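Local structure of D-aminoacyl-tRNA deacylase (Archaeoglobus fulgidus, 1YQE) at residues F89-S94 and F134-E139; T116-V121 and E205-T210. The protein probably hydrolyses D-aminoacyl-tRNAs to free tRNA and D-amino acids as a zinc-dependent enzyme, countering the toxicity of mischarged tRNA. All blocks are in the same frame, centred on the assembly; numbering follows the deposited sequence.

Overall arrangement
Both contacts are buried and both use one beta-alpha-beta crossover. Strand 88-92 leads through helix 114-125 to strand 135-138; contact 1 pairs the two strands, and contact 2 sets the connecting helix against helix 201-209. The two touch directly, since Val91 and Phe136 of contact 1 pack on Tyr120 and Val121 of the helix, with centres about 11 Å apart. In contact 1, backbone hydrogen bonds and aromatic packing end in a polar corner, where the side chain of His92 lies about 5 Å from the bound pyrophosphate. Contact 2, whose Met117 is about 14 Å from that ligand, combines aliphatic packing with one lysine bonded to a helix end.

Contact 1 (F89-S94 and F134-E139); sequences FTVHVS and FEFTME
Phe89 meets Phe134 at the start of the parallel pairing between strands 88-92 and 135-138, the latter an edge strand of the large mixed sheet. CD2 of Phe134 sits over one face of the Phe89 ring, shifted toward the rim, while Phe134 CB approaches Phe89 CE2 at 3.6 Å; the ring planes are tilted by 31°. Ala169 and Val173 of helix 167-182 also pack on Phe89. The backbone of Phe89 bonds to both neighbours of Phe136: its N donates to Glu135 O at 3.0 Å, and its O accepts from Thr137 N at 3.1 Å. Next comes Thr90, whose side chain lies beside that of Thr137, CG2 to CG2. Its OG1, held between the backbone N and the carbonyl carbon (chi1 72°), donates to Glu139 OE2 across a short 2.5 Å, on the anti side of the carboxylate. Val91 projects to the face that carries Phe136 and Met138. Its CG2 touches the edge of the Phe136 ring at CE1, 3.9 Å away, and its CB meets Met138 SD at the same distance, the bend at chi2 bringing the sulphur back toward the strand. The O of Val91 accepts from Glu139 N at 2.9 Å. At His92, CB packs against Glu139 CB at 3.5 Å. The other carboxylate oxygen, Glu139 OE1, is bonded by His142 NE2, so each carboxylate oxygen has a partner. An alanine in place of Glu139 would probably leave Thr90 OG1 and His142 NE2 without their carboxylate partners. Glu139 OE2 also lies near the like-charged carboxylate of Glu156, a residue of the pyrophosphate pocket, and the two bonds probably fix the orientation of the Glu139 carboxylate at the border of that pocket.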
loop_
_atom_site.group_PDB
_atom_site.type_symbol
_atom_site.label_atom_id
_atom_site.label_comp_id
_atom_site.label_asym_id
_atom_site.label_seq_id
_atom_site.Cartn_x
_atom_site.Cartn_y
_atom_site.Cartn_z
ATOM N N PHE A 89 11.753 -4.101 0.954
ATOM C CA PHE A 89 10.471 -4.185 1.643
ATOM C C PHE A 89 9.694 -3.096 0.905
ATOM O O PHE A 89 10.190 -1.981 0.778
ATOM C CB PHE A 89 10.605 -3.779 3.113
ATOM C CG PHE A 89 11.353 -4.765 3.959
ATOM C CD1 PHE A 89 10.840 -6.037 4.186
ATOM C CD2 PHE A 89 12.558 -4.410 4.559
ATOM C CE1 PHE A 89 11.512 -6.948 5.002
ATOM C CE2 PHE A 89 13.239 -5.313 5.379
ATOM C CZ PHE A 89 12.713 -6.583 5.599
ATOM N N THR A 90 8.502 -3.392 0.403
ATOM C CA THR A 90 7.764 -2.351 -0.298
ATOM C C THR A 90 6.333 -2.175 0.181
ATOM O O THR A 90 5.770 -3.035 0.860
ATOM C CB THR A 90 7.716 -2.597 -1.826
ATOM O OG1 THR A 90 6.835 -3.693 -2.107
ATOM C CG2 THR A 90 9.108 -2.917 -2.365
ATOM N N VAL A 91 5.774 -1.025 -0.171
ATOM C CA VAL A 91 4.400 -0.678 0.146
ATOM C C VAL A 91 3.821 0.032 -1.070
ATOM O O VAL A 91 4.495 0.851 -1.706
ATOM C CB VAL A 91 4.305 0.273 1.361
ATOM C CG1 VAL A 91 2.866 0.740 1.549
ATOM C CG2 VAL A 91 4.781 -0.441 2.618
ATOM N N HIS A 92 2.581 -0.307 -1.407
ATOM C CA HIS A 92 1.895 0.329 -2.521
ATOM C C HIS A 92 0.425 -0.041 -2.478
ATOM O O HIS A 92 0.030 -1.000 -1.811
ATOM C CB HIS A 92 2.478 -0.110 -3.871
ATOM C CG HIS A 92 1.955 -1.428 -4.366
ATOM N ND1 HIS A 92 2.498 -2.638 -3.989
ATOM C CD2 HIS A 92 0.947 -1.721 -5.225
ATOM C CE1 HIS A 92 1.851 -3.618 -4.596
ATOM N NE2 HIS A 92 0.905 -3.088 -5.351
ATOM N N VAL A 93 -0.387 0.739 -3.181
ATOM C CA VAL A 93 -1.813 0.474 -3.262
ATOM C C VAL A 93 -2.061 0.068 -4.709
ATOM O O VAL A 93 -1.480 0.642 -5.628
ATOM C CB VAL A 93 -2.635 1.728 -2.908
ATOM C CG1 VAL A 93 -4.116 1.456 -3.104
ATOM C CG2 VAL A 93 -2.372 2.121 -1.458
ATOM N N SER A 94 -2.902 -0.937 -4.909
ATOM C CA SER A 94 -3.205 -1.420 -6.249
ATOM C C SER A 94 -4.113 -0.456 -7.014
ATOM O O SER A 94 -4.822 0.365 -6.418
ATOM C CB SER A 94 -3.831 -2.819 -6.163
ATOM O OG SER A 94 -4.875 -2.865 -5.206
ATOM N N PHE A 134 18.786 -5.238 3.452
ATOM C CA PHE A 134 17.502 -4.832 2.889
ATOM C C PHE A 134 17.303 -3.327 2.908
ATOM O O PHE A 134 17.844 -2.618 3.755
ATOM C CB PHE A 134 16.340 -5.482 3.644
ATOM C CG PHE A 134 15.981 -6.849 3.153
ATOM C CD1 PHE A 134 16.817 -7.935 3.394
ATOM C CD2 PHE A 134 14.802 -7.055 2.437
ATOM C CE1 PHE A 134 16.484 -9.206 2.930
ATOM C CE2 PHE A 134 14.463 -8.322 1.969
ATOM C CZ PHE A 134 15.306 -9.399 2.218
ATOM N N GLU A 135 16.503 -2.845 1.969
ATOM C CA GLU A 135 16.212 -1.428 1.877
ATOM C C GLU A 135 14.707 -1.262 1.737
ATOM O O GLU A 135 14.036 -2.132 1.192
ATOM C CB GLU A 135 16.922 -0.836 0.657
ATOM C CG GLU A 135 16.770 0.662 0.506
ATOM C CD GLU A 135 17.546 1.201 -0.683
ATOM O OE1 GLU A 135 18.784 1.027 -0.715
ATOM O OE2 GLU A 135 16.916 1.797 -1.584
ATOM N N PHE A 136 14.171 -0.165 2.254
ATOM C CA PHE A 136 12.741 0.079 2.127
ATOM C C PHE A 136 12.473 1.045 0.986
ATOM O O PHE A 136 13.253 1.959 0.734
ATOM C CB PHE A 136 12.141 0.699 3.388
ATOM C CG PHE A 136 10.778 1.285 3.152
ATOM C CD1 PHE A 136 9.680 0.453 2.948
ATOM C CD2 PHE A 136 10.609 2.657 3.024
ATOM C CE1 PHE A 136 8.436 0.980 2.611
ATOM C CE2 PHE A 136 9.367 3.195 2.687
ATOM C CZ PHE A 136 8.279 2.348 2.480
ATOM N N THR A 137 11.349 0.848 0.310
ATOM C CA THR A 137 10.973 1.732 -0.770
ATOM C C THR A 137 9.484 1.632 -1.054
ATOM O O THR A 137 8.864 0.576 -0.888
ATOM C CB THR A 137 11.744 1.414 -2.072
ATOM O OG1 THR A 137 11.503 2.452 -3.032
ATOM C CG2 THR A 137 11.291 0.082 -2.658
ATOM N N MET A 138 8.905 2.752 -1.452
ATOM C CA MET A 138 7.508 2.775 -1.819
ATOM C C MET A 138 7.501 2.297 -3.262
ATOM O O MET A 138 8.546 2.271 -3.922
ATOM C CB MET A 138 6.962 4.201 -1.784
ATOM C CG MET A 138 6.717 4.769 -0.406
ATOM S SD MET A 138 5.426 3.872 0.469
ATOM C CE MET A 138 3.969 4.399 -0.438
ATOM N N GLU A 139 6.330 1.885 -3.727
ATOM C CA GLU A 139 6.140 1.487 -5.112
ATOM C C GLU A 139 4.972 2.358 -5.530
ATOM O O GLU A 139 4.075 2.615 -4.727
ATOM C CB GLU A 139 5.731 0.023 -5.238
ATOM C CG GLU A 139 6.863 -0.978 -5.234
ATOM C CD GLU A 139 6.361 -2.389 -5.459
ATOM O OE1 GLU A 139 5.761 -2.639 -6.527
ATOM O OE2 GLU A 139 6.556 -3.248 -4.571
#

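Contact 2 (T116-V121 and E205-T210); sequences TMKNYV and EIMLTT
Met207 lays its terminal methyl over helix 114-125, CE resting 3.8 Å from Val121 CG2 and 4.0 Å from Lys118 CA. This helix is the connection of a beta-alpha-beta crossover, and its segment 116-121 passes segment 205-209 of helix 201-209 at a signed angle of -72°, the axes 9.6 Å apart. Bends at both chi2 and chi3 curl the Met207 chain so that its methyl turns onto the neighbouring helix. The other branch of Val121, CG1, meets Leu208 CD2 at 3.7 Å, the two side chains crossing at about a right angle. Val121 is thus packed by two successive residues of helix 201-209, while Phe136 of strand 135-138 also touches Leu208. Lys118 supplies the polar half. Its CG lies anti to the backbone N, and after a single bend at chi2 (67°) the chain runs straight to the carboxyl end of helix 201-209. There NZ donates to Met207 O and to Thr210 O, at 2.7 Å each, coming in above the plane of each carbonyl by more than 40°. Phe212 O is a third acceptor for the ammonium group, and the ring of Trp188 adds a cation-pi contact. A positive charge at this place is likely to be favoured by the dipole of the ending helix, and it gathers carbonyls of the last turn and of the chain just beyond it. Thr210, the first residue to leave helical geometry, closes that turn on Ile206 O: its N (3.1 Å) and its OG1 (2.6 Å) both donate to this oxygen, from opposite faces of the carbonyl plane.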
loop_
_atom_site.group_PDB
_atom_site.type_symbol
_atom_site.label_atom_id
_atom_site.label_comp_id
_atom_site.label_asym_id
_atom_site.label_seq_id
_atom_site.Cartn_x
_atom_site.Cartn_y
_atom_site.Cartn_z
ATOM N N THR A 116 -2.558 3.691 7.953
ATOM C CA THR A 116 -1.929 2.425 8.295
ATOM C C THR A 116 -0.642 2.220 7.506
ATOM O O THR A 116 0.350 1.728 8.045
ATOM C CB THR A 116 -2.884 1.249 8.052
ATOM O OG1 THR A 116 -4.038 1.410 8.888
ATOM C CG2 THR A 116 -2.207 -0.071 8.390
ATOM N N MET A 117 -0.655 2.595 6.234
ATOM C CA MET A 117 0.548 2.471 5.426
ATOM C C MET A 117 1.669 3.256 6.115
ATOM O O MET A 117 2.798 2.775 6.221
ATOM C CB MET A 117 0.313 3.043 4.036
ATOM C CG MET A 117 -0.686 2.261 3.213
ATOM S SD MET A 117 -1.238 3.238 1.810
ATOM C CE MET A 117 0.270 3.257 0.803
ATOM N N LYS A 118 1.345 4.459 6.587
ATOM C CA LYS A 118 2.324 5.315 7.257
ATOM C C LYS A 118 2.837 4.698 8.552
ATOM O O LYS A 118 4.039 4.649 8.792
ATOM C CB LYS A 118 1.716 6.690 7.563
ATOM C CG LYS A 118 2.665 7.675 8.265
ATOM C CD LYS A 118 3.830 8.112 7.358
ATOM C CE LYS A 118 4.630 9.258 7.984
ATOM N NZ LYS A 118 5.682 9.795 7.062
ATOM N N ASN A 119 1.920 4.243 9.398
ATOM C CA ASN A 119 2.309 3.644 10.667
ATOM C C ASN A 119 3.149 2.393 10.446
ATOM O O ASN A 119 4.064 2.096 11.217
ATOM C CB ASN A 119 1.058 3.354 11.505
ATOM C CG ASN A 119 0.388 4.631 11.977
ATOM O OD1 ASN A 119 1.066 5.584 12.349
ATOM N ND2 ASN A 119 -0.939 4.659 11.966
ATOM N N TYR A 120 2.843 1.667 9.376
ATOM C CA TYR A 120 3.601 0.476 9.038
ATOM C C TYR A 120 5.034 0.868 8.672
ATOM O O TYR A 120 5.994 0.284 9.165
ATOM C CB TYR A 120 2.973 -0.246 7.847
ATOM C CG TYR A 120 3.866 -1.329 7.276
ATOM C CD1 TYR A 120 3.922 -2.591 7.858
ATOM C CD2 TYR A 120 4.673 -1.081 6.159
ATOM C CE1 TYR A 120 4.753 -3.589 7.346
ATOM C CE2 TYR A 120 5.511 -2.073 5.639
ATOM C CZ TYR A 120 5.543 -3.323 6.239
ATOM O OH TYR A 120 6.356 -4.318 5.739
ATOM N N VAL A 121 5.173 1.859 7.801
ATOM C CA VAL A 121 6.494 2.294 7.370
ATOM C C VAL A 121 7.367 2.799 8.518
ATOM O O VAL A 121 8.561 2.490 8.576
ATOM C CB VAL A 121 6.380 3.377 6.281
ATOM C CG1 VAL A 121 7.753 3.987 5.981
ATOM C CG2 VAL A 121 5.799 2.755 5.021
ATOM N N GLU A 205 11.211 9.022 0.602
ATOM C CA GLU A 205 11.884 9.864 1.590
ATOM C C GLU A 205 10.828 10.591 2.429
ATOM O O GLU A 205 10.979 10.757 3.643
ATOM C CB GLU A 205 12.787 10.880 0.885
ATOM C CG GLU A 205 13.750 10.243 -0.101
ATOM C CD GLU A 205 14.509 11.260 -0.937
ATOM O OE1 GLU A 205 13.904 12.277 -1.335
ATOM O OE2 GLU A 205 15.707 11.033 -1.208
ATOM N N ILE A 206 9.751 11.016 1.777
ATOM C CA ILE A 206 8.680 11.710 2.475
ATOM C C ILE A 206 7.999 10.763 3.468
ATOM O O ILE A 206 7.656 11.167 4.585
ATOM C CB ILE A 206 7.646 12.298 1.462
ATOM C CG1 ILE A 206 8.266 13.518 0.764
ATOM C CG2 ILE A 206 6.345 12.698 2.184
ATOM C CD1 ILE A 206 7.457 14.069 -0.404
ATOM N N MET A 207 7.821 9.503 3.076
ATOM C CA MET A 207 7.192 8.509 3.956
ATOM C C MET A 207 8.048 8.217 5.190
ATOM O O MET A 207 7.531 8.006 6.289
ATOM C CB MET A 207 6.960 7.197 3.200
ATOM C CG MET A 207 5.799 7.227 2.222
ATOM S SD MET A 207 4.220 7.423 3.110
ATOM C CE MET A 207 3.881 5.740 3.577
ATOM N N LEU A 208 9.363 8.206 5.004
ATOM C CA LEU A 208 10.278 7.909 6.100
ATOM C C LEU A 208 10.658 9.065 7.024
ATOM O O LEU A 208 11.034 8.830 8.180
ATOM C CB LEU A 208 11.567 7.297 5.535
ATOM C CG LEU A 208 11.505 5.904 4.907
ATOM C CD1 LEU A 208 12.757 5.651 4.074
ATOM C CD2 LEU A 208 11.368 4.863 5.999
ATOM N N THR A 209 10.544 10.304 6.550
ATOM C CA THR A 209 10.975 11.440 7.364
ATOM C C THR A 209 10.035 12.616 7.608
ATOM O O THR A 209 10.423 13.566 8.293
ATOM C CB THR A 209 12.271 12.035 6.794
ATOM O OG1 THR A 209 11.991 12.672 5.542
ATOM C CG2 THR A 209 13.310 10.938 6.577
ATOM N N THR A 210 8.819 12.575 7.069
ATOM C CA THR A 210 7.894 13.684 7.267
ATOM C C THR A 210 6.571 13.265 7.913
ATOM O O THR A 210 6.384 12.110 8.278
ATOM C CB THR A 210 7.590 14.396 5.929
ATOM O OG1 THR A 210 6.799 13.539 5.101
ATOM C CG2 THR A 210 8.890 14.741 5.196
#